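Local coordinates for Sso-CP2 metallo-carboxypetidase (Sulfolobus solfataricus, PDB 4MMO), which probably acts as a zinc-dependent carboxypeptidase of the M20 family, hydrolysing peptides with metal bound at its active site, at residues M110-L119 with Y420-L431. Numbering follows the deposited sequence.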
loop_
_atom_site.group_PDB
_atom_site.type_symbol
_atom_site.label_atom_id
_atom_site.label_comp_id
_atom_site.label_asym_id
_atom_site.label_seq_id
_atom_site.Cartn_x
_atom_site.Cartn_y
_atom_site.Cartn_z
ATOM N N MET A 110 12.667 34.943 7.949
ATOM C CA MET A 110 12.364 36.212 8.600
ATOM C C MET A 110 13.608 36.786 9.278
ATOM O O MET A 110 13.801 38.004 9.306
ATOM C CB MET A 110 11.247 36.021 9.629
ATOM C CG MET A 110 10.739 37.308 10.252
ATOM S SD MET A 110 9.956 38.412 9.066
ATOM C CE MET A 110 8.526 37.452 8.582
ATOM N N ALA A 111 14.437 35.905 9.830
ATOM C CA ALA A 111 15.701 36.315 10.430
ATOM C C ALA A 111 16.527 37.092 9.413
ATOM O O ALA A 111 16.989 38.198 9.691
ATOM C CB ALA A 111 16.476 35.104 10.928
ATOM N N ARG A 112 16.677 36.519 8.223
ATOM C CA ARG A 112 17.449 37.148 7.159
ATOM C C ARG A 112 16.897 38.527 6.813
ATOM O O ARG A 112 17.659 39.465 6.580
ATOM C CB ARG A 112 17.457 36.268 5.911
ATOM C CG ARG A 112 18.209 34.964 6.080
ATOM C CD ARG A 112 18.138 34.125 4.821
ATOM N NE ARG A 112 18.954 32.919 4.924
ATOM C CZ ARG A 112 19.046 31.994 3.974
ATOM N NH1 ARG A 112 18.369 32.128 2.842
ATOM N NH2 ARG A 112 19.813 30.929 4.158
ATOM N N LEU A 113 15.572 38.643 6.785
ATOM C CA LEU A 113 14.912 39.911 6.471
ATOM C C LEU A 113 15.244 40.986 7.497
ATOM O O LEU A 113 15.494 42.136 7.145
ATOM C CB LEU A 113 13.391 39.732 6.420
ATOM C CG LEU A 113 12.719 39.617 5.053
ATOM C CD1 LEU A 113 11.219 39.424 5.239
ATOM C CD2 LEU A 113 12.983 40.838 4.190
ATOM N N PHE A 114 15.229 40.610 8.771
ATOM C CA PHE A 114 15.498 41.561 9.833
ATOM C C PHE A 114 16.986 41.925 9.898
ATOM O O PHE A 114 17.332 43.034 10.296
ATOM C CB PHE A 114 14.981 41.037 11.173
ATOM C CG PHE A 114 13.525 41.338 11.408
ATOM C CD1 PHE A 114 13.123 42.613 11.769
ATOM C CD2 PHE A 114 12.559 40.356 11.243
ATOM C CE1 PHE A 114 11.788 42.903 11.974
ATOM C CE2 PHE A 114 11.221 40.641 11.448
ATOM C CZ PHE A 114 10.836 41.916 11.813
ATOM N N ALA A 115 17.856 41.007 9.486
ATOM C CA ALA A 115 19.280 41.316 9.380
ATOM C C ALA A 115 19.490 42.406 8.336
ATOM O O ALA A 115 20.192 43.385 8.583
ATOM C CB ALA A 115 20.079 40.075 9.015
ATOM N N ILE A 116 18.866 42.239 7.174
ATOM C CA ILE A 116 18.992 43.209 6.094
ATOM C C ILE A 116 18.481 44.566 6.557
ATOM O O ILE A 116 19.088 45.598 6.269
ATOM C CB ILE A 116 18.223 42.756 4.839
ATOM C CG1 ILE A 116 18.845 41.477 4.279
ATOM C CG2 ILE A 116 18.235 43.846 3.763
ATOM C CD1 ILE A 116 17.999 40.789 3.214
ATOM N N LYS A 117 17.366 44.551 7.280
ATOM C CA LYS A 117 16.769 45.768 7.808
ATOM C C LYS A 117 17.737 46.501 8.725
ATOM O O LYS A 117 17.888 47.719 8.639
ATOM C CB LYS A 117 15.504 45.432 8.594
ATOM C CG LYS A 117 14.788 46.642 9.165
ATOM C CD LYS A 117 13.668 46.229 10.105
ATOM C CE LYS A 117 12.667 47.353 10.293
ATOM N NZ LYS A 117 13.315 48.638 10.668
ATOM N N HIS A 118 18.373 45.753 9.617
ATOM C CA HIS A 118 19.291 46.340 10.578
ATOM C C HIS A 118 20.440 47.037 9.860
ATOM O O HIS A 118 20.766 48.184 10.165
ATOM C CB HIS A 118 19.813 45.269 11.537
ATOM C CG HIS A 118 18.757 44.708 12.437
ATOM N ND1 HIS A 118 19.000 43.680 13.324
ATOM C CD2 HIS A 118 17.452 45.031 12.588
ATOM C CE1 HIS A 118 17.891 43.395 13.979
ATOM N NE2 HIS A 118 16.934 44.200 13.551
ATOM N N LEU A 119 21.034 46.356 8.886
ATOM C CA LEU A 119 22.140 46.930 8.133
ATOM C C LEU A 119 21.697 48.168 7.355
ATOM O O LEU A 119 22.428 49.153 7.293
ATOM C CB LEU A 119 22.749 45.893 7.189
ATOM C CG LEU A 119 23.415 44.685 7.858
ATOM C CD1 LEU A 119 24.065 43.792 6.811
ATOM C CD2 LEU A 119 24.446 45.109 8.895
ATOM N N TYR A 420 16.690 31.989 17.022
ATOM C CA TYR A 420 16.145 32.916 16.039
ATOM C C TYR A 420 16.972 34.194 16.029
ATOM O O TYR A 420 17.277 34.742 14.971
ATOM C CB TYR A 420 14.680 33.240 16.350
ATOM C CG TYR A 420 14.097 34.338 15.492
ATOM C CD1 TYR A 420 14.114 34.247 14.105
ATOM C CD2 TYR A 420 13.520 35.463 16.067
ATOM C CE1 TYR A 420 13.579 35.251 13.314
ATOM C CE2 TYR A 420 12.981 36.470 15.283
ATOM C CZ TYR A 420 13.010 36.357 13.908
ATOM O OH TYR A 420 12.474 37.355 13.125
ATOM N N TYR A 421 17.339 34.659 17.218
ATOM C CA TYR A 421 18.137 35.873 17.348
ATOM C C TYR A 421 19.569 35.662 16.868
ATOM O O TYR A 421 20.163 36.564 16.281
ATOM C CB TYR A 421 18.123 36.378 18.794
ATOM C CG TYR A 421 16.789 36.958 19.205
ATOM C CD1 TYR A 421 16.240 38.033 18.519
ATOM C CD2 TYR A 421 16.081 36.434 20.276
ATOM C CE1 TYR A 421 15.023 38.567 18.884
ATOM C CE2 TYR A 421 14.859 36.963 20.649
ATOM C CZ TYR A 421 14.336 38.028 19.949
ATOM O OH TYR A 421 13.122 38.562 20.316
ATOM N N LYS A 422 20.124 34.476 17.099
ATOM C CA LYS A 422 21.465 34.179 16.599
ATOM C C LYS A 422 21.462 34.112 15.077
ATOM O O LYS A 422 22.461 34.435 14.436
ATOM C CB LYS A 422 22.004 32.862 17.163
ATOM C CG LYS A 422 22.475 32.929 18.605
ATOM C CD LYS A 422 23.404 31.767 18.908
ATOM C CE LYS A 422 23.579 31.541 20.398
ATOM N NZ LYS A 422 24.022 30.146 20.681
ATOM N N ALA A 423 20.337 33.693 14.500
ATOM C CA ALA A 423 20.240 33.553 13.053
ATOM C C ALA A 423 20.269 34.922 12.384
ATOM O O ALA A 423 20.961 35.115 11.381
ATOM C CB ALA A 423 18.975 32.789 12.669
ATOM N N ILE A 424 19.509 35.864 12.938
ATOM C CA ILE A 424 19.551 37.250 12.478
ATOM C C ILE A 424 20.995 37.742 12.542
ATOM O O ILE A 424 21.505 38.361 11.609
ATOM C CB ILE A 424 18.667 38.163 13.363
ATOM C CG1 ILE A 424 17.193 37.773 13.226
ATOM C CG2 ILE A 424 18.850 39.637 12.985
ATOM C CD1 ILE A 424 16.277 38.411 14.258
ATOM N N LYS A 425 21.641 37.431 13.657
ATOM C CA LYS A 425 23.002 37.857 13.940
ATOM C C LYS A 425 23.990 37.246 12.945
ATOM O O LYS A 425 24.853 37.942 12.407
ATOM C CB LYS A 425 23.328 37.439 15.368
ATOM C CG LYS A 425 24.591 37.987 15.963
ATOM C CD LYS A 425 24.593 37.629 17.437
ATOM C CE LYS A 425 25.902 37.932 18.125
ATOM N NZ LYS A 425 25.838 37.472 19.541
ATOM N N HIS A 426 23.850 35.946 12.700
ATOM C CA HIS A 426 24.656 35.243 11.707
ATOM C C HIS A 426 24.525 35.889 10.333
ATOM O O HIS A 426 25.509 36.025 9.606
ATOM C CB HIS A 426 24.239 33.772 11.639
ATOM C CG HIS A 426 25.103 32.931 10.755
ATOM N ND1 HIS A 426 24.837 31.598 10.507
ATOM C CD2 HIS A 426 26.233 33.216 10.064
ATOM C CE1 HIS A 426 25.758 31.107 9.702
ATOM N NE2 HIS A 426 26.618 32.071 9.415
ATOM N N THR A 427 23.312 36.297 9.979
ATOM C CA THR A 427 23.074 36.879 8.665
ATOM C C THR A 427 23.746 38.241 8.554
ATOM O O THR A 427 24.331 38.572 7.523
ATOM C CB THR A 427 21.570 37.058 8.381
ATOM O OG1 THR A 427 20.891 35.803 8.535
ATOM C CG2 THR A 427 21.356 37.596 6.968
ATOM N N GLU A 428 23.629 39.033 9.616
ATOM C CA GLU A 428 24.250 40.352 9.679
ATOM C C GLU A 428 25.754 40.252 9.455
ATOM O O GLU A 428 26.301 40.915 8.575
ATOM C CB GLU A 428 23.959 41.015 11.028
ATOM C CG GLU A 428 22.587 41.667 11.104
ATOM C CD GLU A 428 22.201 42.100 12.510
ATOM O OE1 GLU A 428 22.834 41.645 13.485
ATOM O OE2 GLU A 428 21.250 42.894 12.640
ATOM N N GLU A 429 26.415 39.409 10.242
ATOM C CA GLU A 429 27.853 39.206 10.101
ATOM C C GLU A 429 28.196 38.676 8.717
ATOM O O GLU A 429 29.208 39.066 8.134
ATOM C CB GLU A 429 28.377 38.248 11.172
ATOM C CG GLU A 429 28.684 38.915 12.504
ATOM C CD GLU A 429 29.779 39.961 12.395
ATOM O OE1 GLU A 429 29.822 40.865 13.255
ATOM O OE2 GLU A 429 30.596 39.880 11.450
ATOM N N PHE A 430 27.350 37.799 8.179
ATOM C CA PHE A 430 27.603 37.260 6.851
ATOM C C PHE A 430 27.571 38.365 5.798
ATOM O O PHE A 430 28.419 38.402 4.912
ATOM C CB PHE A 430 26.604 36.158 6.492
ATOM C CG PHE A 430 26.514 35.893 5.018
ATOM C CD1 PHE A 430 27.532 35.219 4.358
ATOM C CD2 PHE A 430 25.423 36.336 4.285
ATOM C CE1 PHE A 430 27.460 34.986 2.996
ATOM C CE2 PHE A 430 25.348 36.107 2.924
ATOM C CZ PHE A 430 26.368 35.430 2.278
ATOM N N LEU A 431 26.604 39.270 5.911
ATOM C CA LEU A 431 26.435 40.340 4.931
ATOM C C LEU A 431 27.518 41.422 5.049
ATOM O O LEU A 431 27.822 42.107 4.078
ATOM C CB LEU A 431 25.051 40.986 5.078
ATOM C CG LEU A 431 23.809 40.144 4.729
ATOM C CD1 LEU A 431 22.556 40.879 5.154
ATOM C CD2 LEU A 431 23.743 39.827 3.245
#
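A111 and A115 of 110-119 meet I424 and T427 of 420-431 in a buried helix-helix contact on one side of the mixed sheet of the zinc-binding domain. The axes of the two segments approach to 7.9 Å and cross at -51°, a closeness consistent with alanines at the crossing on 110-119: A111 CA lies 4.5 Å from I424 CA. I424 is a knob in the hole formed by A111, F114, A115 and H118; anti to its carbonyl carbon (chi1 -65°), I424 CG1 lies 3.5 Å from A111 CA, while CG2 turns to A115. T427 places CB 3.4 Å from A115 CB and returns its hydroxyl to its own helix, OG1 donating to A423 O, which T427 N reaches from the opposite face of the carbonyl plane. A glycine in place of T427 would remove the hydroxyl's bond to A423 O and would probably open a gap against A115. R112, whose CG touches T427 OG1, hydrogen-bonds M162 O beside the zinc ligand E163. At the partly exposed margin, H118 ND1 donates to E428 OE2, a bond bent to 140° whose 2.5 Å length is doubtful at this resolution, ring and carboxylate turned obliquely. H118 NE2 bonds E4 OE2; a histidine between two carboxylates is consistent with a protonated ring. L119 CD1 packs 3.4 Å from L431 CB. Helix 3-12 borders the pair, Y420 OH bonding E4 O; strand 65-71 underlies I116 and L431, and helix 354-367 flanks 420-431 through H426 and F430.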